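Local coordinates for protein ACDH-11, isoform b (Caenorhabditis elegans, PDB 4Y9J), which belongs to the acyl-CoA dehydrogenase family of flavoproteins and binds flavin-adenine dinucleotide within a homotetrameric assembly, at residues I317-I331 / M361-A375. Residues are numbered along the deposited sequence; the frame is centred on the assembly and turned at random.
Sequences IHNAVASLGYMRRII and MEVDTRGSMLLLFEA. With UCC (S-{(3S,5R,9R)-1-[(2R,3S,4R,5R)-5-(6-amino-9H-purin-9-yl)-4-hydroxy-3-(phosphonooxy)tetrahydrofuran-2-yl]-3,5,9-trihydroxy-8,8-dimethyl-3,5-dioxido-10,14-dioxo-2,4,6-trioxa-11,15-diaza-3lambda~5~,5lambda~5~-diphosphaheptadecan-17-yl} undecanethioate), chain F.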
ATOM      1  N   ILE B 317      13.009 -19.179  28.150  1.00 37.06           N
ATOM      2  CA  ILE B 317      14.385 -19.527  27.673  1.00 35.22           C
ATOM      3  C   ILE B 317      14.594 -19.186  26.137  1.00 35.30           C
ATOM      4  O   ILE B 317      15.637 -18.658  25.707  1.00 32.76           O
ATOM      5  CB  ILE B 317      14.694 -20.987  27.912  1.00 40.60           C
ATOM      6  CG1 ILE B 317      14.716 -21.259  29.448  1.00 42.95           C
ATOM      7  CG2 ILE B 317      15.989 -21.418  27.228  1.00 38.53           C
ATOM      8  CD1 ILE B 317      15.177 -22.620  29.828  1.00 53.06           C
ATOM      9  N   HIS B 318      13.634 -19.585  25.322  1.00 32.38           N
ATOM     10  CA  HIS B 318      13.636 -19.211  23.902  1.00 32.98           C
ATOM     11  C   HIS B 318      13.693 -17.690  23.762  1.00 30.73           C
ATOM     12  O   HIS B 318      14.334 -17.170  22.855  1.00 31.33           O
ATOM     13  CB  HIS B 318      12.380 -19.702  23.194  1.00 31.28           C
ATOM     14  CG  HIS B 318      12.433 -21.108  22.689  1.00 32.99           C
ATOM     15  ND1 HIS B 318      12.367 -22.224  23.498  1.00 39.12           N
ATOM     16  CD2 HIS B 318      12.469 -21.580  21.431  1.00 30.67           C
ATOM     17  CE1 HIS B 318      12.368 -23.312  22.759  1.00 33.30           C
ATOM     18  NE2 HIS B 318      12.445 -22.942  21.507  1.00 36.16           N
ATOM     19  N   ASN B 319      12.973 -16.972  24.608  1.00 31.06           N
ATOM     20  CA  ASN B 319      12.966 -15.505  24.484  1.00 29.95           C
ATOM     21  C   ASN B 319      14.369 -14.966  24.803  1.00 31.72           C
ATOM     22  O   ASN B 319      14.826 -14.046  24.159  1.00 30.44           O
ATOM     23  CB  ASN B 319      11.927 -14.889  25.408  1.00 30.67           C
ATOM     24  CG  ASN B 319      11.748 -13.426  25.174  1.00 33.11           C
ATOM     25  OD1 ASN B 319      11.063 -12.998  24.247  1.00 36.21           O
ATOM     26  ND2 ASN B 319      12.398 -12.627  26.013  1.00 32.14           N
ATOM     27  N   ALA B 320      15.057 -15.552  25.768  1.00 30.67           N
ATOM     28  CA  ALA B 320      16.412 -15.149  26.050  1.00 31.77           C
ATOM     29  C   ALA B 320      17.367 -15.419  24.900  1.00 32.16           C
ATOM     30  O   ALA B 320      18.295 -14.654  24.638  1.00 31.02           O
ATOM     31  CB  ALA B 320      16.905 -15.813  27.334  1.00 34.58           C
ATOM     32  N   VAL B 321      17.159 -16.571  24.262  1.00 32.11           N
ATOM     33  CA  VAL B 321      17.872 -16.943  23.036  1.00 31.76           C
ATOM     34  C   VAL B 321      17.733 -15.826  21.971  1.00 30.58           C
ATOM     35  O   VAL B 321      18.714 -15.447  21.351  1.00 31.21           O
ATOM     36  CB  VAL B 321      17.395 -18.257  22.454  1.00 31.93           C
ATOM     37  CG1 VAL B 321      17.981 -18.460  21.062  1.00 32.71           C
ATOM     38  CG2 VAL B 321      17.782 -19.424  23.323  1.00 35.64           C
ATOM     39  N   ALA B 322      16.526 -15.314  21.814  1.00 29.91           N
ATOM     40  CA  ALA B 322      16.220 -14.276  20.848  1.00 29.91           C
ATOM     41  C   ALA B 322      16.910 -12.961  21.232  1.00 30.79           C
ATOM     42  O   ALA B 322      17.544 -12.359  20.389  1.00 30.51           O
ATOM     43  CB  ALA B 322      14.744 -14.052  20.788  1.00 30.92           C
ATOM     44  N   SER B 323      16.836 -12.570  22.505  1.00 28.73           N
ATOM     45  CA  SER B 323      17.512 -11.376  22.964  1.00 28.77           C
ATOM     46  C   SER B 323      19.000 -11.448  22.633  1.00 31.65           C
ATOM     47  O   SER B 323      19.596 -10.510  22.108  1.00 32.28           O
ATOM     48  CB  SER B 323      17.311 -11.207  24.478  1.00 29.05           C
ATOM     49  OG  SER B 323      15.985 -10.893  24.793  1.00 29.25           O
ATOM     50  N   LEU B 324      19.613 -12.556  22.963  1.00 31.23           N
ATOM     51  CA  LEU B 324      21.024 -12.757  22.791  1.00 33.76           C
ATOM     52  C   LEU B 324      21.377 -12.883  21.316  1.00 32.34           C
ATOM     53  O   LEU B 324      22.458 -12.444  20.909  1.00 33.09           O
ATOM     54  CB  LEU B 324      21.498 -13.985  23.577  1.00 34.79           C
ATOM     55  CG  LEU B 324      21.526 -13.704  25.095  1.00 39.80           C
ATOM     56  CD1 LEU B 324      21.553 -14.955  25.904  1.00 42.74           C
ATOM     57  CD2 LEU B 324      22.686 -12.805  25.453  1.00 43.40           C
ATOM     58  N   GLY B 325      20.481 -13.487  20.553  1.00 31.24           N
ATOM     59  CA  GLY B 325      20.633 -13.568  19.108  1.00 31.68           C
ATOM     60  C   GLY B 325      20.738 -12.178  18.425  1.00 30.21           C
ATOM     61  O   GLY B 325      21.667 -11.953  17.603  1.00 30.60           O
ATOM     62  N   TYR B 326      19.899 -11.261  18.854  1.00 29.88           N
ATOM     63  CA  TYR B 326      19.922  -9.878  18.330  1.00 30.69           C
ATOM     64  C   TYR B 326      21.182  -9.120  18.763  1.00 31.52           C
ATOM     65  O   TYR B 326      21.785  -8.392  17.957  1.00 30.25           O
ATOM     66  CB  TYR B 326      18.678  -9.111  18.741  1.00 31.12           C
ATOM     67  CG  TYR B 326      17.413  -9.674  18.124  1.00 30.35           C
ATOM     68  CD1 TYR B 326      17.308  -9.838  16.774  1.00 29.29           C
ATOM     69  CD2 TYR B 326      16.319 -10.042  18.900  1.00 29.45           C
ATOM     70  CE1 TYR B 326      16.162 -10.357  16.197  1.00 30.40           C
ATOM     71  CE2 TYR B 326      15.160 -10.537  18.325  1.00 29.72           C
ATOM     72  CZ  TYR B 326      15.100 -10.701  16.970  1.00 29.23           C
ATOM     73  OH  TYR B 326      14.025 -11.270  16.320  1.00 29.79           O
ATOM     74  N   MET B 327      21.571  -9.314  20.022  1.00 29.72           N
ATOM     75  CA  MET B 327      22.795  -8.714  20.552  1.00 31.91           C
ATOM     76  C   MET B 327      24.025  -9.208  19.790  1.00 32.68           C
ATOM     77  O   MET B 327      24.837  -8.427  19.270  1.00 32.03           O
ATOM     78  CB  MET B 327      22.904  -8.979  22.038  1.00 34.12           C
ATOM     79  CG  MET B 327      21.799  -8.335  22.857  1.00 35.33           C
ATOM     80  SD  MET B 327      21.464  -9.022  24.531  1.00 42.11           S
ATOM     81  CE  MET B 327      23.024  -8.782  25.209  1.00 46.96           C
ATOM     82  N   ARG B 328      24.156 -10.512  19.653  1.00 31.96           N
ATOM     83  CA  ARG B 328      25.280 -11.076  18.899  1.00 34.03           C
ATOM     84  C   ARG B 328      25.219 -10.663  17.435  1.00 33.83           C
ATOM     85  O   ARG B 328      26.270 -10.357  16.839  1.00 33.82           O
ATOM     86  CB  ARG B 328      25.291 -12.584  19.028  1.00 35.32           C
ATOM     87  CG  ARG B 328      26.251 -13.341  18.069  1.00 37.20           C
ATOM     88  CD  ARG B 328      27.696 -12.970  18.224  1.00 37.67           C
ATOM     89  NE  ARG B 328      28.142 -13.213  19.604  1.00 40.91           N
ATOM     90  CZ  ARG B 328      28.946 -12.450  20.323  1.00 43.08           C
ATOM     91  NH1 ARG B 328      29.432 -11.316  19.813  1.00 43.05           N
ATOM     92  NH2 ARG B 328      29.284 -12.826  21.572  1.00 43.00           N
ATOM     93  N   ARG B 329      24.042 -10.683  16.829  1.00 31.27           N
ATOM     94  CA  ARG B 329      23.946 -10.339  15.413  1.00 32.23           C
ATOM     95  C   ARG B 329      24.461  -8.877  15.133  1.00 31.91           C
ATOM     96  O   ARG B 329      25.265  -8.655  14.245  1.00 32.97           O
ATOM     97  CB  ARG B 329      22.519 -10.565  14.869  1.00 32.28           C
ATOM     98  CG  ARG B 329      22.310 -10.140  13.429  1.00 32.32           C
ATOM     99  CD  ARG B 329      23.234 -10.910  12.495  1.00 33.96           C
ATOM    100  NE  ARG B 329      22.962 -12.371  12.472  1.00 34.46           N
ATOM    101  CZ  ARG B 329      22.067 -12.964  11.679  1.00 35.01           C
ATOM    102  NH1 ARG B 329      21.261 -12.249  10.905  1.00 33.41           N
ATOM    103  NH2 ARG B 329      21.921 -14.287  11.727  1.00 36.75           N
ATOM    104  N   ILE B 330      24.009  -7.932  15.920  1.00 32.41           N
ATOM    105  CA  ILE B 330      24.403  -6.560  15.721  1.00 33.77           C
ATOM    106  C   ILE B 330      25.877  -6.395  15.935  1.00 33.30           C
ATOM    107  O   ILE B 330      26.506  -5.694  15.182  1.00 34.16           O
ATOM    108  CB  ILE B 330      23.495  -5.558  16.457  1.00 30.58           C
ATOM    109  CG1 ILE B 330      23.632  -4.150  15.838  1.00 33.14           C
ATOM    110  CG2 ILE B 330      23.873  -5.463  17.912  1.00 32.29           C
ATOM    111  CD1 ILE B 330      23.152  -4.085  14.405  1.00 32.05           C
ATOM    112  N   ILE B 331      26.474  -7.083  16.900  1.00 33.89           N
ATOM    113  CA  ILE B 331      27.865  -6.955  17.145  1.00 34.77           C
ATOM    114  C   ILE B 331      28.649  -7.615  15.991  1.00 36.78           C
ATOM    115  O   ILE B 331      29.652  -7.101  15.546  1.00 37.69           O
ATOM    116  CB  ILE B 331      28.246  -7.628  18.502  1.00 35.13           C
ATOM    117  CG1 ILE B 331      27.627  -6.908  19.704  1.00 35.35           C
ATOM    118  CG2 ILE B 331      29.762  -7.758  18.665  1.00 39.64           C
ATOM    119  CD1 ILE B 331      27.881  -7.679  21.003  1.00 36.23           C
ATOM    120  N   MET B 361      30.040  -3.947  24.861  1.00 36.82           N
ATOM    121  CA  MET B 361      28.909  -4.757  24.366  1.00 36.54           C
ATOM    122  C   MET B 361      29.250  -6.243  24.346  1.00 37.14           C
ATOM    123  O   MET B 361      28.417  -7.063  24.735  1.00 36.39           O
ATOM    124  CB  MET B 361      28.485  -4.302  22.968  1.00 35.85           C
ATOM    125  CG  MET B 361      28.053  -2.820  22.948  1.00 35.57           C
ATOM    126  SD  MET B 361      28.004  -2.057  21.308  1.00 38.92           S
ATOM    127  CE  MET B 361      26.980  -3.066  20.330  1.00 33.53           C
ATOM    128  N   GLU B 362      30.461  -6.574  23.930  1.00 36.48           N
ATOM    129  CA  GLU B 362      30.910  -7.917  23.904  1.00 39.30           C
ATOM    130  C   GLU B 362      31.013  -8.550  25.302  1.00 40.56           C
ATOM    131  O   GLU B 362      30.603  -9.660  25.492  1.00 42.67           O
ATOM    132  CB  GLU B 362      32.212  -7.997  23.120  1.00 40.62           C
ATOM    133  CG  GLU B 362      32.731  -9.404  23.043  1.00 43.95           C
ATOM    134  CD  GLU B 362      31.841 -10.305  22.201  1.00 43.82           C
ATOM    135  OE1 GLU B 362      31.132  -9.785  21.330  1.00 45.55           O
ATOM    136  OE2 GLU B 362      31.865 -11.527  22.428  1.00 45.09           O
ATOM    137  N   VAL B 363      31.537  -7.826  26.276  1.00 41.26           N
ATOM    138  CA  VAL B 363      31.672  -8.302  27.661  1.00 41.51           C
ATOM    139  C   VAL B 363      30.287  -8.634  28.250  1.00 41.44           C
ATOM    140  O   VAL B 363      30.073  -9.704  28.824  1.00 41.05           O
ATOM    141  CB  VAL B 363      32.351  -7.218  28.535  1.00 41.90           C
ATOM    142  CG1 VAL B 363      32.217  -7.518  30.036  1.00 43.80           C
ATOM    143  CG2 VAL B 363      33.811  -7.035  28.167  1.00 43.98           C
ATOM    144  N   ASP B 364      29.325  -7.731  28.043  1.00 39.49           N
ATOM    145  CA  ASP B 364      27.995  -7.904  28.601  1.00 39.81           C
ATOM    146  C   ASP B 364      27.250  -9.071  27.913  1.00 38.78           C
ATOM    147  O   ASP B 364      26.500  -9.775  28.548  1.00 41.55           O
ATOM    148  CB  ASP B 364      27.182  -6.593  28.476  1.00 41.05           C
ATOM    149  CG  ASP B 364      27.606  -5.513  29.493  1.00 48.05           C
ATOM    150  OD1 ASP B 364      28.283  -5.829  30.512  1.00 49.97           O
ATOM    151  OD2 ASP B 364      27.180  -4.328  29.258  1.00 50.62           O
ATOM    152  N   THR B 365      27.492  -9.271  26.629  1.00 36.99           N
ATOM    153  CA  THR B 365      26.829 -10.285  25.827  1.00 37.27           C
ATOM    154  C   THR B 365      27.392 -11.663  26.244  1.00 38.58           C
ATOM    155  O   THR B 365      26.646 -12.596  26.332  1.00 38.47           O
ATOM    156  CB  THR B 365      27.076 -10.018  24.333  1.00 36.35           C
ATOM    157  OG1 THR B 365      26.405  -8.776  23.940  1.00 35.17           O
ATOM    158  CG2 THR B 365      26.539 -11.117  23.515  1.00 37.86           C
ATOM    159  N   ARG B 366      28.705 -11.758  26.466  1.00 37.99           N
ATOM    160  CA  ARG B 366      29.288 -13.024  26.845  1.00 42.25           C
ATOM    161  C   ARG B 366      28.746 -13.509  28.179  1.00 42.76           C
ATOM    162  O   ARG B 366      28.504 -14.700  28.347  1.00 42.74           O
ATOM    163  CB  ARG B 366      30.794 -12.952  26.888  1.00 43.75           C
ATOM    164  CG  ARG B 366      31.413 -12.789  25.539  1.00 45.26           C
ATOM    165  CD  ARG B 366      32.908 -12.943  25.592  1.00 51.47           C
ATOM    166  NE  ARG B 366      33.586 -12.625  24.348  1.00 50.54           N
ATOM    167  CZ  ARG B 366      34.846 -12.978  24.099  1.00 52.46           C
ATOM    168  NH1 ARG B 366      35.590 -13.650  24.996  1.00 51.15           N
ATOM    169  NH2 ARG B 366      35.373 -12.637  22.938  1.00 53.27           N
ATOM    170  N   GLY B 367      28.552 -12.614  29.128  1.00 42.36           N
ATOM    171  CA  GLY B 367      28.037 -13.006  30.450  1.00 41.96           C
ATOM    172  C   GLY B 367      26.632 -13.638  30.331  1.00 39.75           C
ATOM    173  O   GLY B 367      26.323 -14.692  30.870  1.00 40.65           O
ATOM    174  N   SER B 368      25.785 -12.967  29.615  1.00 38.27           N
ATOM    175  CA  SER B 368      24.424 -13.490  29.421  1.00 38.20           C
ATOM    176  C   SER B 368      24.357 -14.780  28.570  1.00 37.77           C
ATOM    177  O   SER B 368      23.532 -15.626  28.740  1.00 39.70           O
ATOM    178  CB  SER B 368      23.527 -12.417  28.862  1.00 36.47           C
ATOM    179  OG  SER B 368      23.413 -11.455  29.822  1.00 37.03           O
ATOM    180  N   MET B 369      25.252 -14.888  27.652  1.00 38.57           N
ATOM    181  CA  MET B 369      25.396 -16.077  26.890  1.00 40.53           C
ATOM    182  C   MET B 369      25.716 -17.277  27.802  1.00 40.70           C
ATOM    183  O   MET B 369      25.137 -18.349  27.637  1.00 40.34           O
ATOM    184  CB  MET B 369      26.543 -15.835  25.946  1.00 44.07           C
ATOM    185  CG  MET B 369      26.532 -16.713  24.798  1.00 54.43           C
ATOM    186  SD  MET B 369      25.386 -15.911  23.622  1.00 62.35           S
ATOM    187  CE  MET B 369      25.609 -17.488  22.832  1.00 53.33           C
ATOM    188  N   LEU B 370      26.648 -17.115  28.740  1.00 42.98           N
ATOM    189  CA  LEU B 370      27.041 -18.241  29.627  1.00 41.91           C
ATOM    190  C   LEU B 370      25.865 -18.549  30.536  1.00 41.73           C
ATOM    191  O   LEU B 370      25.649 -19.675  30.866  1.00 42.39           O
ATOM    192  CB  LEU B 370      28.316 -17.910  30.370  1.00 46.71           C
ATOM    193  CG  LEU B 370      29.569 -17.879  29.508  1.00 47.14           C
ATOM    194  CD1 LEU B 370      30.763 -18.006  30.395  1.00 52.28           C
ATOM    195  CD2 LEU B 370      29.597 -18.996  28.452  1.00 48.69           C
ATOM    196  N   LEU B 371      25.097 -17.536  30.942  1.00 39.84           N
ATOM    197  CA  LEU B 371      23.919 -17.740  31.762  1.00 40.20           C
ATOM    198  C   LEU B 371      22.914 -18.563  30.967  1.00 39.64           C
ATOM    199  O   LEU B 371      22.271 -19.427  31.533  1.00 41.03           O
ATOM    200  CB  LEU B 371      23.336 -16.413  32.244  1.00 40.50           C
ATOM    201  CG  LEU B 371      22.301 -16.335  33.385  1.00 41.97           C
ATOM    202  CD1 LEU B 371      22.926 -16.736  34.697  1.00 43.83           C
ATOM    203  CD2 LEU B 371      21.679 -14.936  33.533  1.00 40.95           C
ATOM    204  N   LEU B 372      22.749 -18.253  29.672  1.00 40.63           N
ATOM    205  CA  LEU B 372      21.849 -18.993  28.813  1.00 38.67           C
ATOM    206  C   LEU B 372      22.201 -20.455  28.742  1.00 40.34           C
ATOM    207  O   LEU B 372      21.309 -21.324  28.796  1.00 41.79           O
ATOM    208  CB  LEU B 372      21.898 -18.441  27.407  1.00 38.95           C
ATOM    209  CG  LEU B 372      21.190 -19.262  26.329  1.00 37.88           C
ATOM    210  CD1 LEU B 372      19.689 -19.381  26.593  1.00 36.24           C
ATOM    211  CD2 LEU B 372      21.459 -18.645  24.956  1.00 37.64           C
ATOM    212  N   PHE B 373      23.484 -20.746  28.567  1.00 40.09           N
ATOM    213  CA  PHE B 373      23.920 -22.144  28.474  1.00 43.38           C
ATOM    214  C   PHE B 373      23.893 -22.872  29.826  1.00 45.09           C
ATOM    215  O   PHE B 373      23.622 -24.045  29.857  1.00 47.01           O
ATOM    216  CB  PHE B 373      25.252 -22.261  27.703  1.00 45.19           C
ATOM    217  CG  PHE B 373      25.019 -22.243  26.244  1.00 45.23           C
ATOM    218  CD1 PHE B 373      24.555 -23.390  25.604  1.00 46.70           C
ATOM    219  CD2 PHE B 373      25.109 -21.067  25.523  1.00 48.17           C
ATOM    220  CE1 PHE B 373      24.202 -23.368  24.250  1.00 46.47           C
ATOM    221  CE2 PHE B 373      24.742 -21.033  24.170  1.00 46.34           C
ATOM    222  CZ  PHE B 373      24.303 -22.188  23.539  1.00 46.88           C
ATOM    223  N   GLU B 374      24.064 -22.148  30.931  1.00 45.80           N
ATOM    224  CA  GLU B 374      23.824 -22.715  32.267  1.00 45.35           C
ATOM    225  C   GLU B 374      22.333 -23.069  32.420  1.00 43.71           C
ATOM    226  O   GLU B 374      21.992 -24.114  32.933  1.00 44.05           O
ATOM    227  CB  GLU B 374      24.229 -21.712  33.355  1.00 46.96           C
ATOM    228  CG  GLU B 374      23.800 -22.096  34.782  1.00 47.82           C
ATOM    229  CD  GLU B 374      24.685 -23.131  35.422  1.00 52.14           C
ATOM    230  OE1 GLU B 374      25.523 -23.717  34.708  1.00 53.53           O
ATOM    231  OE2 GLU B 374      24.518 -23.384  36.635  1.00 50.79           O
ATOM    232  N   ALA B 375      21.437 -22.221  31.914  1.00 42.25           N
ATOM    233  CA  ALA B 375      19.987 -22.601  31.887  1.00 42.66           C
ATOM    234  C   ALA B 375      19.698 -23.875  31.018  1.00 42.82           C
ATOM    235  O   ALA B 375      18.945 -24.734  31.423  1.00 45.62           O
ATOM    236  CB  ALA B 375      19.151 -21.408  31.456  1.00 40.50           C
TER
HETATM  237  OA1 UCC F 702       3.452 -13.366  25.397  1.00 45.76           O
HETATM  238  CA1 UCC F 702       3.085 -14.518  24.943  1.00 48.78           C
HETATM  239  CA2 UCC F 702       3.456 -15.186  23.614  1.00 47.78           C
HETATM  240  CA3 UCC F 702       4.623 -14.678  22.827  1.00 52.51           C
HETATM  241  CA4 UCC F 702       5.472 -15.845  22.223  1.00 53.68           C
HETATM  242  CA5 UCC F 702       6.841 -15.891  22.915  1.00 50.35           C
HETATM  243  CA6 UCC F 702       7.940 -16.123  21.938  1.00 48.77           C
HETATM  244  CA7 UCC F 702       9.299 -16.171  22.618  1.00 47.43           C
HETATM  245  CA8 UCC F 702      10.081 -16.590  21.439  1.00 49.55           C
HETATM  246  CA9 UCC F 702      11.313 -15.942  21.106  1.00 52.31           C
HETATM  247  C10 UCC F 702      11.279 -15.200  19.846  1.00 54.84           C
HETATM  248  C11 UCC F 702      11.530 -13.778  20.326  1.00 57.20           C
HETATM  249  S   UCC F 702       2.038 -15.574  25.710  1.00 46.45           S
HETATM  250  CP1 UCC F 702       1.482 -14.814  27.283  1.00 49.37           C
HETATM  251  CP2 UCC F 702       2.567 -14.541  28.279  1.00 48.53           C
HETATM  252  NP1 UCC F 702       2.035 -14.204  29.615  1.00 48.66           N
HETATM  253  CP3 UCC F 702       2.889 -14.233  30.640  1.00 47.18           C
HETATM  254  OP1 UCC F 702       4.103 -14.400  30.528  1.00 43.37           O
HETATM  255  CP4 UCC F 702       2.291 -14.117  32.027  1.00 47.30           C
HETATM  256  CP5 UCC F 702       3.018 -13.007  32.800  1.00 47.06           C
HETATM  257  NP2 UCC F 702       2.486 -13.134  34.151  1.00 47.68           N
HETATM  258  CP6 UCC F 702       2.939 -13.993  35.063  1.00 48.76           C
HETATM  259  OP2 UCC F 702       3.928 -14.694  34.897  1.00 50.21           O
HETATM  260  CP8 UCC F 702       2.206 -13.950  36.389  1.00 48.73           C
HETATM  261  OP3 UCC F 702       3.191 -13.962  37.467  1.00 47.48           O
HETATM  262  CPB UCC F 702       1.350 -15.148  36.724  1.00 52.98           C
HETATM  263  CP7 UCC F 702       1.892 -16.558  36.450  1.00 51.17           C
HETATM  264  CP9 UCC F 702       0.404 -15.184  35.446  1.00 49.45           C
HETATM  265  CPA UCC F 702       0.199 -14.852  37.711  1.00 52.75           C
HETATM  266  O7  UCC F 702      -0.592 -16.051  37.908  1.00 54.11           O
HETATM  267  P2  UCC F 702      -1.507 -16.207  39.236  1.00 53.12           P
HETATM  268  O21 UCC F 702      -2.284 -17.513  39.182  1.00 56.52           O
HETATM  269  O22 UCC F 702      -2.145 -14.832  39.480  1.00 49.94           O
HETATM  270  O6  UCC F 702      -0.329 -16.285  40.356  1.00 52.88           O
HETATM  271  P1  UCC F 702       0.030 -17.479  41.347  1.00 58.34           P
HETATM  272  O11 UCC F 702      -1.116 -17.839  42.281  1.00 58.05           O
HETATM  273  O12 UCC F 702       1.339 -17.033  41.928  1.00 54.95           O
HETATM  274  O5' UCC F 702       0.290 -18.700  40.241  1.00 57.41           O
HETATM  275  C5' UCC F 702      -0.533 -19.892  40.269  1.00 58.17           C
HETATM  276  C4' UCC F 702       0.322 -21.172  40.335  1.00 58.34           C
HETATM  277  C3' UCC F 702       1.183 -21.204  41.594  1.00 58.54           C
HETATM  278  O3' UCC F 702       1.306 -22.567  41.910  1.00 61.18           O
HETATM  279  P3  UCC F 702       0.711 -23.184  43.237  1.00 65.39           P
HETATM  280  O33 UCC F 702       1.000 -24.658  43.057  1.00 61.86           O
HETATM  281  O32 UCC F 702      -0.780 -22.969  43.118  1.00 64.77           O
HETATM  282  O31 UCC F 702       1.458 -22.436  44.369  1.00 65.76           O
HETATM  283  C2' UCC F 702       2.547 -20.665  41.186  1.00 56.60           C
HETATM  284  O2' UCC F 702       3.659 -21.236  41.872  1.00 55.96           O
HETATM  285  O4' UCC F 702       1.239 -21.205  39.221  1.00 55.50           O
HETATM  286  C1' UCC F 702       2.561 -21.185  39.743  1.00 57.70           C
HETATM  287  N9  UCC F 702       3.463 -20.481  38.820  1.00 55.89           N
HETATM  288  C4  UCC F 702       4.583 -21.038  38.370  1.00 54.64           C
HETATM  289  N3  UCC F 702       5.175 -22.250  38.488  1.00 52.38           N
HETATM  290  C8  UCC F 702       3.336 -19.209  38.375  1.00 55.36           C
HETATM  291  N7  UCC F 702       4.378 -18.930  37.570  1.00 55.90           N
HETATM  292  C5  UCC F 702       5.181 -20.016  37.513  1.00 53.88           C
HETATM  293  C6  UCC F 702       6.424 -20.406  36.795  1.00 55.36           C
HETATM  294  N6  UCC F 702       7.028 -19.502  35.981  1.00 55.29           N
HETATM  295  N1  UCC F 702       6.952 -21.646  37.047  1.00 54.55           N
HETATM  296  C2  UCC F 702       6.336 -22.523  37.867  1.00 53.38           C
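Leu-324 packs against Met-369, and Met-327 against Thr-365, where two buried helical segments, 317-331 and 361-375, run antiparallel, their axes approaching to 10.3 Å with 149° between their N-to-C directions. Leu-324 is a knob in the hole formed by Thr-365, Ser-368, Met-369 and Leu-372. Its CG stands opposite the carbonyl carbon, which sends both methyls into the hole: CD2 of Leu-324 lies 3.5 Å from CB of Ser-368, while CD1 sits against the Ser-368 carbonyl oxygen and 3.8 Å from CD2 of Leu-372, the two leucines running past each other in opposite senses. The other methyl of Leu-372, CD1, meets CG2 of Val-321 at 3.8 Å.

Both segments fall in the C-terminal acyl-CoA dehydrogenase region, an all-helical bundle in this family; Met-413 of helix 389-419 packs on Met-327 and Thr-365, and Phe-133 of helix 121-135 on Met-369. Away from this interface, segment 317-331, on helix 304-338, contributes to the UCC pocket, with CB of Ala-322 3.3 Å from C11 of the ligand.

Toward the C-terminal end of 317-331, Arg-328 grips Glu-362 end-on. NH1 of Arg-328 donates to the syn lone pair of OE1 of Glu-362 (2.7 Å, 178°), whereas the NH2 bond to OE2 is more bent. Bends at chi2 and chi3 of Arg-328 and at chi2 of Glu-362 bring the groups together with their planes 29° apart. OE2 of Glu-362 also accepts from NE of Arg-366 through its anti lone pair, at 2.8 Å, which should help keep Glu-362 ionised. Asp-31 binds NE of Arg-328, and Asp-589 of a neighbouring subunit pairs with Arg-366. Beside this network, CG1 of Ile-331 packs 3.9 Å from CE of Met-361.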